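Local atomic coordinates of Ac-ASP-7 (Ancylostoma caninum, PDB entry 3S6S), a protein that is of unknown function but, as a secreted hookworm protein of the SCP/TAPS (pathogenesis-related) family, probably acts at the interface between parasite and host. Residues S10-D15 / G55-A60; A21-H26 / T115-S120; V77-G82 / D135-Y140; M106-Y111 / D141-D146. All coordinates share one frame; numbering follows the deposited sequence.

Contact 1 of 4, residues S10-D15 / G55-A60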
loop_
_atom_site.group_PDB
_atom_site.type_symbol
_atom_site.label_atom_id
_atom_site.label_comp_id
_atom_site.label_asym_id
_atom_site.label_seq_id
_atom_site.Cartn_x
_atom_site.Cartn_y
_atom_site.Cartn_z
ATOM N N SER A 10 5.443 -2.169 16.990
ATOM C CA SER A 10 4.100 -1.644 17.276
ATOM C C SER A 10 4.156 -0.275 17.964
ATOM O O SER A 10 3.921 -0.164 19.172
ATOM C CB SER A 10 3.282 -2.610 18.141
ATOM O OG SER A 10 1.902 -2.380 17.939
ATOM N N GLY A 11 4.435 0.766 17.185
ATOM C CA GLY A 11 4.571 0.625 15.747
ATOM C C GLY A 11 3.250 1.041 15.140
ATOM O O GLY A 11 3.110 2.147 14.638
ATOM N N CYS A 12 2.269 0.156 15.201
ATOM C CA CYS A 12 0.919 0.524 14.831
ATOM C C CYS A 12 0.327 1.451 15.888
ATOM O O CYS A 12 -0.322 0.999 16.823
ATOM C CB CYS A 12 0.043 -0.721 14.694
ATOM S SG CYS A 12 0.320 -1.618 13.171
ATOM N N MET A 13 0.553 2.751 15.754
ATOM C CA MET A 13 -0.115 3.671 16.652
ATOM C C MET A 13 -1.277 4.420 16.011
ATOM O O MET A 13 -2.165 4.922 16.708
ATOM C CB MET A 13 0.856 4.582 17.426
ATOM C CG MET A 13 2.003 5.174 16.672
ATOM S SD MET A 13 3.138 6.001 17.824
ATOM C CE MET A 13 4.511 4.853 17.741
ATOM N N VAL A 14 -1.308 4.453 14.683
ATOM C CA VAL A 14 -2.460 5.021 13.984
ATOM C C VAL A 14 -3.713 4.200 14.293
ATOM O O VAL A 14 -3.648 2.974 14.293
ATOM C CB VAL A 14 -2.225 5.087 12.461
ATOM C CG1 VAL A 14 -3.537 5.192 11.725
ATOM C CG2 VAL A 14 -1.298 6.268 12.122
ATOM N N ASP A 15 -4.841 4.876 14.543
ATOM C CA ASP A 15 -6.105 4.206 14.899
ATOM C C ASP A 15 -6.666 3.321 13.802
ATOM O O ASP A 15 -6.618 3.652 12.609
ATOM C CB ASP A 15 -7.204 5.196 15.311
ATOM C CG ASP A 15 -6.911 5.899 16.628
ATOM O OD1 ASP A 15 -7.433 7.024 16.820
ATOM O OD2 ASP A 15 -6.163 5.341 17.465
ATOM N N GLY A 55 6.033 -2.160 11.752
ATOM C CA GLY A 55 7.412 -1.726 11.626
ATOM C C GLY A 55 7.554 -0.672 10.547
ATOM O O GLY A 55 8.177 0.367 10.767
ATOM N N LEU A 56 6.959 -0.922 9.384
ATOM C CA LEU A 56 6.978 0.071 8.319
ATOM C C LEU A 56 6.094 1.282 8.633
ATOM O O LEU A 56 6.354 2.372 8.137
ATOM C CB LEU A 56 6.588 -0.530 6.970
ATOM C CG LEU A 56 7.535 -1.584 6.414
ATOM C CD1 LEU A 56 7.022 -2.099 5.083
ATOM C CD2 LEU A 56 8.950 -1.011 6.289
ATOM N N GLU A 57 5.058 1.105 9.452
ATOM C CA GLU A 57 4.310 2.275 9.886
ATOM C C GLU A 57 5.198 3.183 10.745
ATOM O O GLU A 57 5.169 4.400 10.610
ATOM C CB GLU A 57 3.029 1.924 10.631
ATOM C CG GLU A 57 2.589 3.080 11.522
ATOM C CD GLU A 57 1.177 2.945 12.081
ATOM O OE1 GLU A 57 0.401 2.084 11.602
ATOM O OE2 GLU A 57 0.856 3.726 13.000
ATOM N N GLU A 58 6.003 2.580 11.607
ATOM C CA GLU A 58 6.969 3.312 12.388
ATOM C C GLU A 58 8.039 3.988 11.497
ATOM O O GLU A 58 8.509 5.092 11.799
ATOM C CB GLU A 58 7.598 2.384 13.431
ATOM C CG GLU A 58 8.723 2.987 14.281
ATOM C CD GLU A 58 8.402 4.364 14.892
ATOM O OE1 GLU A 58 9.370 5.129 15.150
ATOM O OE2 GLU A 58 7.210 4.679 15.118
ATOM N N GLU A 59 8.420 3.342 10.398
ATOM C CA GLU A 59 9.338 4.003 9.477
ATOM C C GLU A 59 8.632 5.192 8.824
ATOM O O GLU A 59 9.216 6.254 8.648
ATOM C CB GLU A 59 9.899 3.042 8.418
ATOM C CG GLU A 59 10.609 1.787 8.970
ATOM C CD GLU A 59 11.380 1.039 7.883
ATOM O OE1 GLU A 59 12.054 0.036 8.207
ATOM O OE2 GLU A 59 11.321 1.471 6.705
ATOM N N ALA A 60 7.357 5.029 8.500
ATOM C CA ALA A 60 6.612 6.144 7.937
ATOM C C ALA A 60 6.576 7.321 8.922
ATOM O O ALA A 60 6.710 8.481 8.514
ATOM C CB ALA A 60 5.215 5.717 7.532
HETATM O O HOH W 1 -1.976 1.224 12.936
#

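Contact 2 of 4, residues A21-H26 / T115-S120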
loop_
_atom_site.group_PDB
_atom_site.type_symbol
_atom_site.label_atom_id
_atom_site.label_comp_id
_atom_site.label_asym_id
_atom_site.label_seq_id
_atom_site.Cartn_x
_atom_site.Cartn_y
_atom_site.Cartn_z
ATOM N N ALA A 21 -8.935 2.110 6.456
ATOM C CA ALA A 21 -9.327 2.881 5.288
ATOM C C ALA A 21 -8.192 2.887 4.255
ATOM O O ALA A 21 -8.421 2.710 3.055
ATOM C CB ALA A 21 -9.705 4.313 5.700
ATOM N N ILE A 22 -6.972 3.067 4.734
ATOM C CA ILE A 22 -5.798 3.122 3.855
ATOM C C ILE A 22 -5.441 1.746 3.278
ATOM O O ILE A 22 -5.138 1.593 2.081
ATOM C CB ILE A 22 -4.595 3.736 4.598
ATOM C CG1 ILE A 22 -4.948 5.165 5.025
ATOM C CG2 ILE A 22 -3.328 3.681 3.729
ATOM C CD1 ILE A 22 -3.924 5.827 5.951
ATOM N N ASP A 23 -5.515 0.741 4.145
ATOM C CA ASP A 23 -5.270 -0.632 3.752
ATOM C C ASP A 23 -6.310 -1.123 2.754
ATOM O O ASP A 23 -5.975 -1.816 1.792
ATOM C CB ASP A 23 -5.244 -1.531 4.979
ATOM C CG ASP A 23 -5.137 -2.984 4.618
ATOM O OD1 ASP A 23 -6.192 -3.641 4.454
ATOM O OD2 ASP A 23 -3.994 -3.460 4.477
ATOM N N THR A 24 -7.566 -0.746 2.968
ATOM C CA THR A 24 -8.627 -1.168 2.055
ATOM C C THR A 24 -8.505 -0.469 0.703
ATOM O O THR A 24 -8.683 -1.089 -0.351
ATOM C CB THR A 24 -10.035 -0.944 2.651
ATOM O OG1 THR A 24 -10.218 -1.804 3.792
ATOM C CG2 THR A 24 -11.090 -1.270 1.621
ATOM N N PHE A 25 -8.168 0.815 0.737
ATOM C CA PHE A 25 -7.905 1.549 -0.486
ATOM C C PHE A 25 -6.791 0.885 -1.289
ATOM O O PHE A 25 -6.917 0.672 -2.490
ATOM C CB PHE A 25 -7.520 2.992 -0.171
ATOM C CG PHE A 25 -7.035 3.762 -1.366
ATOM C CD1 PHE A 25 -5.699 3.703 -1.749
ATOM C CD2 PHE A 25 -7.915 4.556 -2.100
ATOM C CE1 PHE A 25 -5.244 4.415 -2.849
ATOM C CE2 PHE A 25 -7.482 5.261 -3.208
ATOM C CZ PHE A 25 -6.137 5.200 -3.581
ATOM N N HIS A 26 -5.688 0.565 -0.627
ATOM C CA HIS A 26 -4.586 -0.112 -1.310
ATOM C C HIS A 26 -4.977 -1.476 -1.846
ATOM O O HIS A 26 -4.858 -1.733 -3.043
ATOM C CB HIS A 26 -3.380 -0.271 -0.381
ATOM C CG HIS A 26 -2.531 0.956 -0.290
ATOM N ND1 HIS A 26 -2.876 2.043 0.484
ATOM C CD2 HIS A 26 -1.354 1.271 -0.879
ATOM C CE1 HIS A 26 -1.935 2.965 0.384
ATOM N NE2 HIS A 26 -1.006 2.525 -0.446
ATOM N N THR A 115 5.141 -6.057 -1.259
ATOM C CA THR A 115 4.471 -7.092 -0.472
ATOM C C THR A 115 4.081 -6.646 0.928
ATOM O O THR A 115 3.346 -7.361 1.627
ATOM C CB THR A 115 5.342 -8.350 -0.302
ATOM O OG1 THR A 115 6.376 -8.098 0.652
ATOM C CG2 THR A 115 5.931 -8.797 -1.626
ATOM N N ARG A 116 4.596 -5.492 1.356
ATOM C CA ARG A 116 4.197 -4.928 2.633
ATOM C C ARG A 116 4.406 -3.424 2.692
ATOM O O ARG A 116 5.214 -2.867 1.937
ATOM C CB ARG A 116 4.861 -5.643 3.822
ATOM C CG ARG A 116 6.351 -5.780 3.754
ATOM C CD ARG A 116 6.897 -6.287 5.088
ATOM N NE ARG A 116 7.004 -7.740 5.143
ATOM C CZ ARG A 116 6.858 -8.459 6.259
ATOM N NH1 ARG A 116 6.584 -7.858 7.415
ATOM N NH2 ARG A 116 6.968 -9.783 6.219
ATOM N N PHE A 117 3.641 -2.783 3.576
ATOM C CA PHE A 117 3.682 -1.347 3.755
ATOM C C PHE A 117 3.122 -0.983 5.123
ATOM O O PHE A 117 2.487 -1.800 5.775
ATOM C CB PHE A 117 2.873 -0.633 2.661
ATOM C CG PHE A 117 1.369 -0.633 2.889
ATOM C CD1 PHE A 117 0.689 -1.795 3.238
ATOM C CD2 PHE A 117 0.634 0.535 2.742
ATOM C CE1 PHE A 117 -0.698 -1.787 3.419
ATOM C CE2 PHE A 117 -0.747 0.551 2.932
ATOM C CZ PHE A 117 -1.412 -0.612 3.272
ATOM N N GLY A 118 3.353 0.257 5.528
ATOM C CA GLY A 118 2.743 0.837 6.699
ATOM C C GLY A 118 2.649 2.346 6.514
ATOM O O GLY A 118 3.413 2.931 5.739
ATOM N N CYS A 119 1.705 2.983 7.213
ATOM C CA CYS A 119 1.515 4.422 7.062
ATOM C C CYS A 119 1.399 5.118 8.405
ATOM O O CYS A 119 1.053 4.510 9.413
ATOM C CB CYS A 119 0.271 4.720 6.223
ATOM S SG CYS A 119 0.126 3.695 4.747
ATOM N N SER A 120 1.688 6.405 8.408
ATOM C CA SER A 120 1.502 7.195 9.603
ATOM C C SER A 120 1.063 8.571 9.172
ATOM O O SER A 120 1.313 8.981 8.039
ATOM C CB SER A 120 2.798 7.269 10.405
ATOM O OG SER A 120 2.610 8.050 11.569
#

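Contact 3 of 4, residues V77-G82 / D135-Y140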
loop_
_atom_site.group_PDB
_atom_site.type_symbol
_atom_site.label_atom_id
_atom_site.label_comp_id
_atom_site.label_asym_id
_atom_site.label_seq_id
_atom_site.Cartn_x
_atom_site.Cartn_y
_atom_site.Cartn_z
ATOM N N VAL A 77 7.903 5.255 -1.029
ATOM C CA VAL A 77 7.197 6.212 -0.199
ATOM C C VAL A 77 6.061 6.838 -0.994
ATOM O O VAL A 77 6.229 7.167 -2.170
ATOM C CB VAL A 77 8.134 7.349 0.295
ATOM C CG1 VAL A 77 7.377 8.318 1.216
ATOM C CG2 VAL A 77 9.348 6.784 1.009
ATOM N N THR A 78 4.901 6.979 -0.355
ATOM C CA THR A 78 3.851 7.859 -0.854
ATOM C C THR A 78 3.444 8.885 0.207
ATOM O O THR A 78 3.565 8.649 1.404
ATOM C CB THR A 78 2.599 7.092 -1.319
ATOM O OG1 THR A 78 2.026 6.371 -0.210
ATOM C CG2 THR A 78 2.953 6.145 -2.471
ATOM N N ARG A 79 2.965 10.033 -0.244
ATOM C CA ARG A 79 2.506 11.060 0.670
ATOM C C ARG A 79 1.159 11.555 0.211
ATOM O O ARG A 79 0.900 11.658 -0.977
ATOM C CB ARG A 79 3.495 12.220 0.719
ATOM C CG ARG A 79 4.930 11.767 0.647
ATOM C CD ARG A 79 5.876 12.945 0.567
ATOM N NE ARG A 79 6.347 13.272 1.899
ATOM C CZ ARG A 79 7.534 12.915 2.360
ATOM N NH1 ARG A 79 8.369 12.235 1.566
ATOM N NH2 ARG A 79 7.880 13.257 3.602
ATOM N N PHE A 80 0.288 11.849 1.162
ATOM C CA PHE A 80 -0.980 12.466 0.813
ATOM C C PHE A 80 -1.486 13.318 1.968
ATOM O O PHE A 80 -1.323 12.960 3.139
ATOM C CB PHE A 80 -2.001 11.433 0.309
ATOM C CG PHE A 80 -2.110 10.201 1.166
ATOM C CD1 PHE A 80 -1.198 9.161 1.030
ATOM C CD2 PHE A 80 -3.152 10.065 2.092
ATOM C CE1 PHE A 80 -1.310 8.009 1.813
ATOM C CE2 PHE A 80 -3.265 8.919 2.888
ATOM C CZ PHE A 80 -2.350 7.890 2.748
ATOM N N SER A 81 -2.042 14.475 1.621
ATOM C CA SER A 81 -2.463 15.468 2.606
ATOM C C SER A 81 -3.585 16.360 2.102
ATOM O O SER A 81 -3.931 16.348 0.917
ATOM C CB SER A 81 -1.290 16.345 3.027
ATOM O OG SER A 81 -0.187 16.172 2.165
ATOM N N GLY A 82 -4.152 17.143 3.012
ATOM C CA GLY A 82 -5.217 18.057 2.651
ATOM C C GLY A 82 -5.797 18.782 3.840
ATOM O O GLY A 82 -5.802 18.266 4.962
ATOM N N ASP A 135 -1.430 15.147 7.297
ATOM C CA ASP A 135 -0.369 14.660 6.430
ATOM C C ASP A 135 -0.104 13.182 6.675
ATOM O O ASP A 135 0.109 12.766 7.815
ATOM C CB ASP A 135 0.904 15.448 6.674
ATOM C CG ASP A 135 0.771 16.883 6.266
ATOM O OD1 ASP A 135 0.982 17.760 7.122
ATOM O OD2 ASP A 135 0.463 17.139 5.085
ATOM N N TRP A 136 -0.118 12.395 5.601
ATOM C CA TRP A 136 0.178 10.964 5.684
ATOM C C TRP A 136 1.403 10.598 4.842
ATOM O O TRP A 136 1.589 11.121 3.741
ATOM C CB TRP A 136 -1.024 10.146 5.209
ATOM C CG TRP A 136 -2.204 10.246 6.122
ATOM C CD1 TRP A 136 -3.199 11.196 6.093
ATOM C CD2 TRP A 136 -2.517 9.379 7.217
ATOM N NE1 TRP A 136 -4.109 10.963 7.098
ATOM C CE2 TRP A 136 -3.711 9.858 7.807
ATOM C CE3 TRP A 136 -1.898 8.251 7.767
ATOM C CZ2 TRP A 136 -4.302 9.239 8.909
ATOM C CZ3 TRP A 136 -2.486 7.640 8.870
ATOM C CH2 TRP A 136 -3.673 8.139 9.428
ATOM N N VAL A 137 2.258 9.722 5.359
ATOM C CA VAL A 137 3.128 8.994 4.451
ATOM C C VAL A 137 2.918 7.500 4.560
ATOM O O VAL A 137 2.610 6.970 5.628
ATOM C CB VAL A 137 4.670 9.404 4.487
ATOM C CG1 VAL A 137 4.905 10.719 5.216
ATOM C CG2 VAL A 137 5.552 8.287 5.008
ATOM N N CYS A 138 3.044 6.834 3.417
ATOM C CA CYS A 138 3.166 5.386 3.379
ATOM C C CYS A 138 4.550 4.985 2.886
ATOM O O CYS A 138 5.161 5.627 2.010
ATOM C CB CYS A 138 2.083 4.748 2.523
ATOM S SG CYS A 138 0.435 4.990 3.198
ATOM N N VAL A 139 5.025 3.912 3.492
ATOM C CA VAL A 139 6.317 3.336 3.227
ATOM C C VAL A 139 6.086 1.894 2.780
ATOM O O VAL A 139 5.292 1.146 3.381
ATOM C CB VAL A 139 7.211 3.391 4.497
ATOM C CG1 VAL A 139 8.275 2.319 4.448
ATOM C CG2 VAL A 139 7.815 4.803 4.670
ATOM N N TYR A 140 6.770 1.529 1.703
ATOM C CA TYR A 140 6.594 0.242 1.063
ATOM C C TYR A 140 7.916 -0.495 1.037
ATOM O O TYR A 140 8.971 0.122 0.975
ATOM C CB TYR A 140 6.079 0.437 -0.354
ATOM C CG TYR A 140 4.852 1.312 -0.412
ATOM C CD1 TYR A 140 4.950 2.679 -0.203
ATOM C CD2 TYR A 140 3.595 0.775 -0.679
ATOM C CE1 TYR A 140 3.846 3.485 -0.257
ATOM C CE2 TYR A 140 2.478 1.586 -0.736
ATOM C CZ TYR A 140 2.619 2.939 -0.524
ATOM O OH TYR A 140 1.532 3.760 -0.567
HETATM O O HOH W 2 2.162 13.930 3.469
#

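Contact 4 of 4, residues M106-Y111 / D141-D146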
loop_
_atom_site.group_PDB
_atom_site.type_symbol
_atom_site.label_atom_id
_atom_site.label_comp_id
_atom_site.label_asym_id
_atom_site.label_seq_id
_atom_site.Cartn_x
_atom_site.Cartn_y
_atom_site.Cartn_z
ATOM N N MET A 106 0.259 6.532 -7.551
ATOM C CA MET A 106 -0.433 5.276 -7.780
ATOM C C MET A 106 0.483 4.181 -8.331
ATOM O O MET A 106 0.234 3.005 -8.098
ATOM C CB MET A 106 -1.661 5.477 -8.666
ATOM C CG MET A 106 -2.786 6.257 -7.984
ATOM S SD MET A 106 -3.467 5.438 -6.516
ATOM C CE MET A 106 -2.651 6.342 -5.240
ATOM N N ARG A 107 1.541 4.559 -9.047
ATOM C CA ARG A 107 2.545 3.582 -9.458
ATOM C C ARG A 107 3.067 2.761 -8.286
ATOM O O ARG A 107 3.222 1.544 -8.399
ATOM C CB ARG A 107 3.734 4.254 -10.128
ATOM C CG ARG A 107 3.613 4.409 -11.608
ATOM C CD ARG A 107 4.991 4.728 -12.166
ATOM N NE ARG A 107 5.573 3.556 -12.793
ATOM C CZ ARG A 107 6.808 3.135 -12.589
ATOM N NH1 ARG A 107 7.612 3.815 -11.769
ATOM N NH2 ARG A 107 7.235 2.043 -13.223
ATOM N N GLN A 108 3.363 3.425 -7.171
ATOM C CA GLN A 108 3.825 2.705 -5.989
ATOM C C GLN A 108 2.709 1.848 -5.373
ATOM O O GLN A 108 2.904 0.670 -5.074
ATOM C CB GLN A 108 4.386 3.675 -4.954
ATOM C CG GLN A 108 4.777 3.002 -3.655
ATOM C CD GLN A 108 5.988 2.089 -3.804
ATOM O OE1 GLN A 108 7.133 2.561 -3.926
ATOM N NE2 GLN A 108 5.746 0.769 -3.795
ATOM N N VAL A 109 1.537 2.456 -5.203
ATOM C CA VAL A 109 0.379 1.813 -4.593
ATOM C C VAL A 109 0.064 0.474 -5.247
ATOM O O VAL A 109 -0.361 -0.490 -4.606
ATOM C CB VAL A 109 -0.857 2.722 -4.756
ATOM C CG1 VAL A 109 -2.147 1.987 -4.359
ATOM C CG2 VAL A 109 -0.661 4.004 -3.948
ATOM N N VAL A 110 0.346 0.416 -6.531
ATOM C CA VAL A 110 -0.231 -0.578 -7.413
ATOM C C VAL A 110 0.811 -1.593 -7.945
ATOM O O VAL A 110 0.456 -2.567 -8.605
ATOM C CB VAL A 110 -0.989 0.209 -8.525
ATOM C CG1 VAL A 110 -0.593 -0.196 -9.931
ATOM C CG2 VAL A 110 -2.487 0.188 -8.261
ATOM N N TYR A 111 2.084 -1.355 -7.609
ATOM C CA TYR A 111 3.229 -2.174 -8.004
ATOM C C TYR A 111 3.091 -3.607 -7.501
ATOM O O TYR A 111 3.162 -3.847 -6.299
ATOM C CB TYR A 111 4.507 -1.554 -7.415
ATOM C CG TYR A 111 5.805 -2.236 -7.781
ATOM C CD1 TYR A 111 6.867 -2.261 -6.892
ATOM C CD2 TYR A 111 5.984 -2.825 -9.030
ATOM C CE1 TYR A 111 8.069 -2.874 -7.227
ATOM C CE2 TYR A 111 7.169 -3.442 -9.369
ATOM C CZ TYR A 111 8.206 -3.465 -8.465
ATOM O OH TYR A 111 9.396 -4.068 -8.805
ATOM N N ASP A 141 7.863 -1.820 1.108
ATOM C CA ASP A 141 9.095 -2.583 1.132
ATOM C C ASP A 141 9.745 -2.577 -0.243
ATOM O O ASP A 141 10.960 -2.702 -0.357
ATOM C CB ASP A 141 8.873 -4.007 1.661
ATOM C CG ASP A 141 8.068 -4.889 0.708
ATOM O OD1 ASP A 141 8.188 -6.124 0.837
ATOM O OD2 ASP A 141 7.321 -4.375 -0.153
ATOM N N LYS A 142 8.944 -2.409 -1.289
ATOM C CA LYS A 142 9.509 -2.402 -2.629
ATOM C C LYS A 142 9.012 -1.263 -3.527
ATOM O O LYS A 142 7.818 -1.061 -3.722
ATOM C CB LYS A 142 9.349 -3.762 -3.310
ATOM C CG LYS A 142 10.302 -3.932 -4.485
ATOM C CD LYS A 142 10.277 -5.349 -5.042
ATOM C CE LYS A 142 11.473 -5.621 -5.975
ATOM N NZ LYS A 142 11.622 -4.583 -7.039
ATOM N N LYS A 143 9.977 -0.528 -4.066
ATOM C CA LYS A 143 9.751 0.623 -4.911
ATOM C C LYS A 143 9.951 0.226 -6.358
ATOM O O LYS A 143 10.963 -0.364 -6.688
ATOM C CB LYS A 143 10.780 1.684 -4.548
ATOM C CG LYS A 143 10.814 2.856 -5.477
ATOM C CD LYS A 143 11.790 3.852 -4.944
ATOM C CE LYS A 143 11.684 5.189 -5.657
ATOM N NZ LYS A 143 12.804 6.085 -5.219
ATOM N N PRO A 144 8.987 0.543 -7.239
ATOM C CA PRO A 144 9.206 0.172 -8.640
ATOM C C PRO A 144 10.261 1.092 -9.251
ATOM O O PRO A 144 10.573 2.120 -8.654
ATOM C CB PRO A 144 7.853 0.450 -9.273
ATOM C CG PRO A 144 7.310 1.597 -8.469
ATOM C CD PRO A 144 7.761 1.339 -7.059
ATOM N N LYS A 145 10.819 0.734 -10.405
ATOM C CA LYS A 145 11.662 1.686 -11.127
ATOM C C LYS A 145 10.957 2.219 -12.355
ATOM O O LYS A 145 9.996 1.636 -12.843
ATOM C CB LYS A 145 13.062 1.149 -11.481
ATOM C CG LYS A 145 13.324 -0.320 -11.224
ATOM C CD LYS A 145 14.825 -0.558 -11.034
ATOM C CE LYS A 145 15.638 0.273 -12.040
ATOM N NZ LYS A 145 17.089 0.354 -11.705
ATOM N N ASP A 146 11.429 3.356 -12.841
ATOM C CA ASP A 146 10.784 3.996 -13.967
ATOM C C ASP A 146 10.862 3.099 -15.187
ATOM O O ASP A 146 11.892 2.473 -15.451
ATOM C CB ASP A 146 11.386 5.373 -14.206
ATOM C CG ASP A 146 11.065 6.331 -13.070
ATOM O OD1 ASP A 146 11.796 6.308 -12.053
ATOM O OD2 ASP A 146 10.058 7.070 -13.175
HETATM O O HOH W 3 12.066 -2.574 -8.982
#

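Contact 1 of 4, residues S10-D15 / G55-A60
E57 reaches out of helix 54-65 and brings one carboxylate oxygen to two successive backbone amides of the 10-15 loop. V14 N meets E57 OE2 at 2.8 Å in an almost straight bond (169°), on the syn lone pair; M13 N reaches the same OE2 at 2.9 Å from above the carboxylate plane and at a more bent angle. The second oxygen, OE1, accepts a bond from Y52 OH and another from a water that also donates to V14 O. Glutamate suits this place because its chain, with CG anti to the backbone N (chi1 157°) and extended beyond, is long enough to cross from the helix to the loop. V14 lays CB and CG2 against OE2, 3.4 Å from each.

G11 comes close to the helix, its CA 4.2 Å from E58 CB, and its positive phi is one that glycine tolerates easily. Further out, M13 CE rests near E58 OE2, while E58 OE1 pairs with R61 and K62. Beside E57 OE1, C12 is joined to C54 by a disulfide. The arrangement is a disulfide-tethered loop that contains an inverse gamma turn centred on C12, with the M13 and V14 amides bound by a helical glutamate.

Contact 2 of 4, residues A21-H26 / T115-S120
F117 meets H26 and I22 with the far end of its ring, and it has the largest buried surface of this contact. Its CE2 stands 3.5 Å above the H26 ring plane, over the ring's centre, yet the planes are inclined at 43° with centroids 4.5 Å apart, so the pair is oblique. F117 CG lies between its own backbone N and carbonyl carbon (chi1 79°), which carries the ring off the strand toward the helix. A flat, apolar ring can bridge a helix and a strand whose axes come no closer than 9.8 Å.

H26 is held by polar bonds at both ring nitrogens. ND1 donates to I22 O at 2.8 Å, one helical turn back, in the plane of the imidazole; the H26 amide reaches that oxygen from the opposite face of the carbonyl. NE2 bonds to Y140 OH. These bonds fix the ring's rotation, and one face packs on F117.

I22 supplies the branched aliphatic part: CG2 lies 3.6 Å from C119 SG and also approaches the F117 ring edge. D23 OD2 lies 3.8 Å from F117 CE1, at the ring edge, where slightly positive C-H groups suit an oxygen.

Y52 meets F117 edge-to-face, C119 continues into its disulfide with C138, and L92 of helix 88-99 packs on I22. Helix 16-34 thus runs over the sheet at strand 116-123, flanked by helix 88-99, while helix 54-65 packs against S120.

Contact 3 of 4, residues V77-G82 / D135-Y140
F80 and W136 face each other as a hydrogen-bonded antiparallel pair, and the phenylalanine side chain leans across to its partner. From CB, F80 turns CG into the position between backbone N and carbonyl carbon (chi1 47°), which tips the ring toward strand 133-140. CG is still 4.2 Å from W136 CB. Along one edge of the ring, CD2 and then CE2 close on the same methylene, F80 CE2 reaching 3.5 Å from W136 CB, while CE1 on the other edge meets C138 SG at 3.8 Å. CZ, at the tip, touches both, 3.6 Å from W136 CB and 4.0 Å from C138 SG. W136 CB therefore makes a CH-pi contact over the F80 face, whereas the cysteine sulfur sits at the ring edge. The indole leads away: its five-membered ring is nearly parallel to F80 but slid so far that the two barely overlap.

Strand 76-83 is an outermost strand of the central sheet in the alpha-beta-alpha sandwich of the SCP/TAPS (CAP) fold, and strand 133-140 lies just inside it. One face, with T78, F80, W136 and C138, turns to helices 16-34 and 88-99; on the other, V137 and V139 pack on helix 54-65. Beta-branched valines suit the extended backbone, and V77 CG1 packs on V137 CG2.

Paired amide bonds link F80 with W136 and T78 with C138, with T78 N 2.7 Å from C138 O. Beyond them, T78 OG1 lies in the plane of the Y140 ring at its edge and shares a hydrogen bond of 2.7 Å with Y140 OH.

Contact 4 of 4, residues M106-Y111 / D141-D146
Q108 and R107 of helix 103-110 bind carbonyl oxygens of the 141-146 loop, the irregular segment that leaves the last long strand of the alpha-beta-alpha sandwich on its way to the C-terminal cysteine-rich region. Q108 NE2 donates to K142 O at 2.8 Å, nearly straight (169°), with the oxygen close to the amide plane. The bend of the glutamine at chi2 turns its end to the loop, where OE1 lies 3.4 Å from P144 CD. An amide suits this buried site because it can donate an N-H to the carbonyl of a loop that has no regular hydrogen-bonding pattern.

R107 does the same for the next turn of the loop: NH2 donates to K145 O at 2.8 Å, with the oxygen in the guanidinium plane but the donor above the carbonyl plane, and NH1 adds a weak bond. P144 CG covers one face of the guanidinium. D146 brings an opposite charge near NH1, beyond salt-bridge distance.

The Y111 hydroxyl has three partners. K142 NZ donates to its OH at 2.9 Å and a water also donates to it, so its own proton probably goes to E148 OE2, the main hydrogen bond of the group; E148 OE1 accepts from K145 N. CG of Y111 stands anti to its backbone N (chi1 -177°), which lays the ring alongside the loop, with F150 packing nearby. Proline, a rigid, compact ring whose C-H groups suit an aromatic face, fits against it: P144 CB sits 3.6 Å from the centroid of the Y111 ring, only 7° off the normal.

From the N terminus, contact 1 closes the first loop, bringing the segment before helix 16-34 back to helix 54-65. Before it closes, helix 16-34 opens contact 2, which ends only at strand 116-123, so the two cross. Contacts 3 and 4 both open inside the span of contact 2 and close after it, each crossing it and each other, whereas contact 1 is complete before either begins. The C119-C138 disulfide and a probable H26-Y140 hydrogen bond join contacts 2 and 3. D141 probably bonds to T115, tying contact 4 to contact 2, and Q108 packs on Y140. Contact 1 meets the sheet on V139 and S120, so both helical layers are bound to one sheet.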